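Transcriptional regulator, LRP/AsnC family (Neisseria meningitidis, PDB 2P5V) regulates transcription as a global regulator of the Lrp/AsnC family, probably by binding specific DNA sequences through its winged helix-turn-helix domain. Local coordinates at the interface of chains A and B. Residues are numbered along the deposited sequence; one frame, centred on the assembly and turned at random. Chains: chain A/B, Transcriptional regulator, LRP/AsnC family.

The interface of chains A and B. Residues chain A 16, 20, 53-54, 156; chain B 60-61, 66.
B:Leu61, at the end of strand 54-61, pushes its branched side chain into a pocket of chain A formed by A:Leu16, A:Gln20, A:Ile53, A:Val54 and A:Leu156. About 80 Å² of it is buried there; its forked tip fills a largely apolar pocket, the two methyls packing against different residues. CG lies beside its own backbone N (chi1 -52°), which carries both methyls in among the chain A residues. CD2 meets CD2 of A:Leu16 at 3.8 Å and also packs against A:Val54 CG2, while CD1 faces A:Leu156 CD1 more loosely. Two oxygens complete the wall, A:Gln20 OE1 and the A:Ile53 carbonyl O, the latter 3.3 Å from B:Leu61 CB and 3.5 Å from CD2.

A:Gln20 crosses this leucine at about a right angle. B:Leu61 CG and CD1 lie over one face of its amide, with OE1 3.5 Å from CD1. OE1 also reaches a water at 2.8 Å, to which B:Leu61 N donates; glutamine thus supplies both an apolar stem and a polar end. A:Leu156 CD2 reaches B:Val66 CG1 at 3.9 Å; branching at CB gives the valine a short, broad surface. A:Ile53 CG2 touches CG1 more loosely.

A:Val54 and B:Leu61 also form an antiparallel bridge. Repeated by the two-fold, the patch ties helix 10-21 and the C-terminal segment to the partner's linking strand and following 3-10 turn, and so probably helps set how the two DNA-binding domains are placed in the dimer.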
ATOM      1  N   LEU A  16     -36.450  20.593 -13.896  1.00 50.24           N
ATOM      2  CA  LEU A  16     -35.085  20.072 -13.936  1.00 47.76           C
ATOM      3  C   LEU A  16     -35.075  18.554 -13.931  1.00 45.52           C
ATOM      4  O   LEU A  16     -34.261  17.943 -14.622  1.00 46.58           O
ATOM      5  CB  LEU A  16     -34.269  20.614 -12.752  1.00 46.99           C
ATOM      6  CG  LEU A  16     -34.015  22.138 -12.733  1.00 47.76           C
ATOM      7  CD1 LEU A  16     -33.444  22.592 -11.376  1.00 41.15           C
ATOM      8  CD2 LEU A  16     -33.091  22.574 -13.859  1.00 41.78           C
ATOM      9  N   GLN A  20     -33.561  16.566 -17.076  1.00 44.53           N
ATOM     10  CA  GLN A  20     -32.435  15.666 -16.804  1.00 47.10           C
ATOM     11  C   GLN A  20     -32.658  14.268 -17.387  1.00 50.29           C
ATOM     12  O   GLN A  20     -31.710  13.594 -17.772  1.00 50.53           O
ATOM     13  CB  GLN A  20     -32.174  15.529 -15.307  1.00 39.64           C
ATOM     14  CG  GLN A  20     -31.325  16.657 -14.730  1.00 47.03           C
ATOM     15  CD  GLN A  20     -30.799  16.305 -13.370  1.00 43.36           C
ATOM     16  OE1 GLN A  20     -29.605  16.452 -13.095  1.00 45.83           O
ATOM     17  NE2 GLN A  20     -31.684  15.799 -12.507  1.00 45.03           N
ATOM     18  N   ILE A  53     -27.714  26.876 -14.181  1.00 41.57           N
ATOM     19  CA  ILE A  53     -28.232  25.675 -13.510  1.00 46.67           C
ATOM     20  C   ILE A  53     -28.284  24.530 -14.515  1.00 45.61           C
ATOM     21  O   ILE A  53     -27.762  23.443 -14.253  1.00 46.75           O
ATOM     22  CB  ILE A  53     -29.631  25.900 -12.880  1.00 48.59           C
ATOM     23  CG1 ILE A  53     -29.561  26.989 -11.804  1.00 49.83           C
ATOM     24  CG2 ILE A  53     -30.162  24.604 -12.272  1.00 43.14           C
ATOM     25  CD1 ILE A  53     -30.864  27.211 -11.022  1.00 47.46           C
ATOM     26  N   VAL A  54     -28.932  24.778 -15.653  1.00 46.71           N
ATOM     27  CA  VAL A  54     -28.771  23.944 -16.846  1.00 45.54           C
ATOM     28  C   VAL A  54     -27.500  24.414 -17.574  1.00 47.59           C
ATOM     29  O   VAL A  54     -27.455  25.516 -18.113  1.00 51.25           O
ATOM     30  CB  VAL A  54     -29.940  24.089 -17.812  1.00 44.60           C
ATOM     31  CG1 VAL A  54     -29.702  23.204 -19.043  1.00 43.49           C
ATOM     32  CG2 VAL A  54     -31.256  23.751 -17.120  1.00 40.09           C
ATOM     33  N   LEU A 156     -32.102  15.819  -6.687  1.00 42.63           N
ATOM     34  CA  LEU A 156     -32.629  17.160  -6.408  1.00 47.23           C
ATOM     35  C   LEU A 156     -33.585  17.196  -5.227  1.00 50.33           C
ATOM     36  O   LEU A 156     -34.122  18.246  -4.899  1.00 45.56           O
ATOM     37  CB  LEU A 156     -33.323  17.722  -7.654  1.00 48.34           C
ATOM     38  CG  LEU A 156     -32.397  17.897  -8.865  1.00 40.26           C
ATOM     39  CD1 LEU A 156     -33.166  18.443 -10.052  1.00 45.31           C
ATOM     40  CD2 LEU A 156     -31.235  18.797  -8.521  1.00 45.32           C
TER
ATOM     41  N   LEU B  60     -27.969  18.586 -18.543  1.00 46.46           N
ATOM     42  CA  LEU B  60     -26.891  18.408 -17.564  1.00 42.46           C
ATOM     43  C   LEU B  60     -26.869  19.636 -16.673  1.00 41.48           C
ATOM     44  O   LEU B  60     -26.907  20.768 -17.154  1.00 42.52           O
ATOM     45  CB  LEU B  60     -25.539  18.212 -18.260  1.00 45.25           C
ATOM     46  CG  LEU B  60     -25.436  17.060 -19.281  1.00 46.34           C
ATOM     47  CD1 LEU B  60     -24.024  16.993 -19.888  1.00 41.98           C
ATOM     48  CD2 LEU B  60     -25.780  15.722 -18.636  1.00 42.53           C
ATOM     49  N   LEU B  61     -26.855  19.415 -15.367  1.00 41.22           N
ATOM     50  CA  LEU B  61     -26.906  20.506 -14.421  1.00 35.94           C
ATOM     51  C   LEU B  61     -25.576  20.773 -13.759  1.00 37.60           C
ATOM     52  O   LEU B  61     -24.740  19.878 -13.648  1.00 44.41           O
ATOM     53  CB  LEU B  61     -27.950  20.229 -13.339  1.00 40.71           C
ATOM     54  CG  LEU B  61     -29.356  19.853 -13.802  1.00 40.65           C
ATOM     55  CD1 LEU B  61     -30.263  19.860 -12.604  1.00 36.52           C
ATOM     56  CD2 LEU B  61     -29.894  20.775 -14.909  1.00 38.88           C
ATOM     57  N   VAL B  66     -27.133  23.547  -7.601  1.00 45.20           N
ATOM     58  CA  VAL B  66     -28.200  22.841  -6.905  1.00 48.76           C
ATOM     59  C   VAL B  66     -27.729  22.361  -5.530  1.00 48.76           C
ATOM     60  O   VAL B  66     -28.287  21.425  -4.961  1.00 47.97           O
ATOM     61  CB  VAL B  66     -28.764  21.667  -7.762  1.00 45.90           C
ATOM     62  CG1 VAL B  66     -29.515  22.221  -8.972  1.00 46.72           C
ATOM     63  CG2 VAL B  66     -27.650  20.679  -8.183  1.00 37.68           C
TER
HETATM   64  O   HOH W   1     -27.256  16.831 -14.494  1.00 35.62           O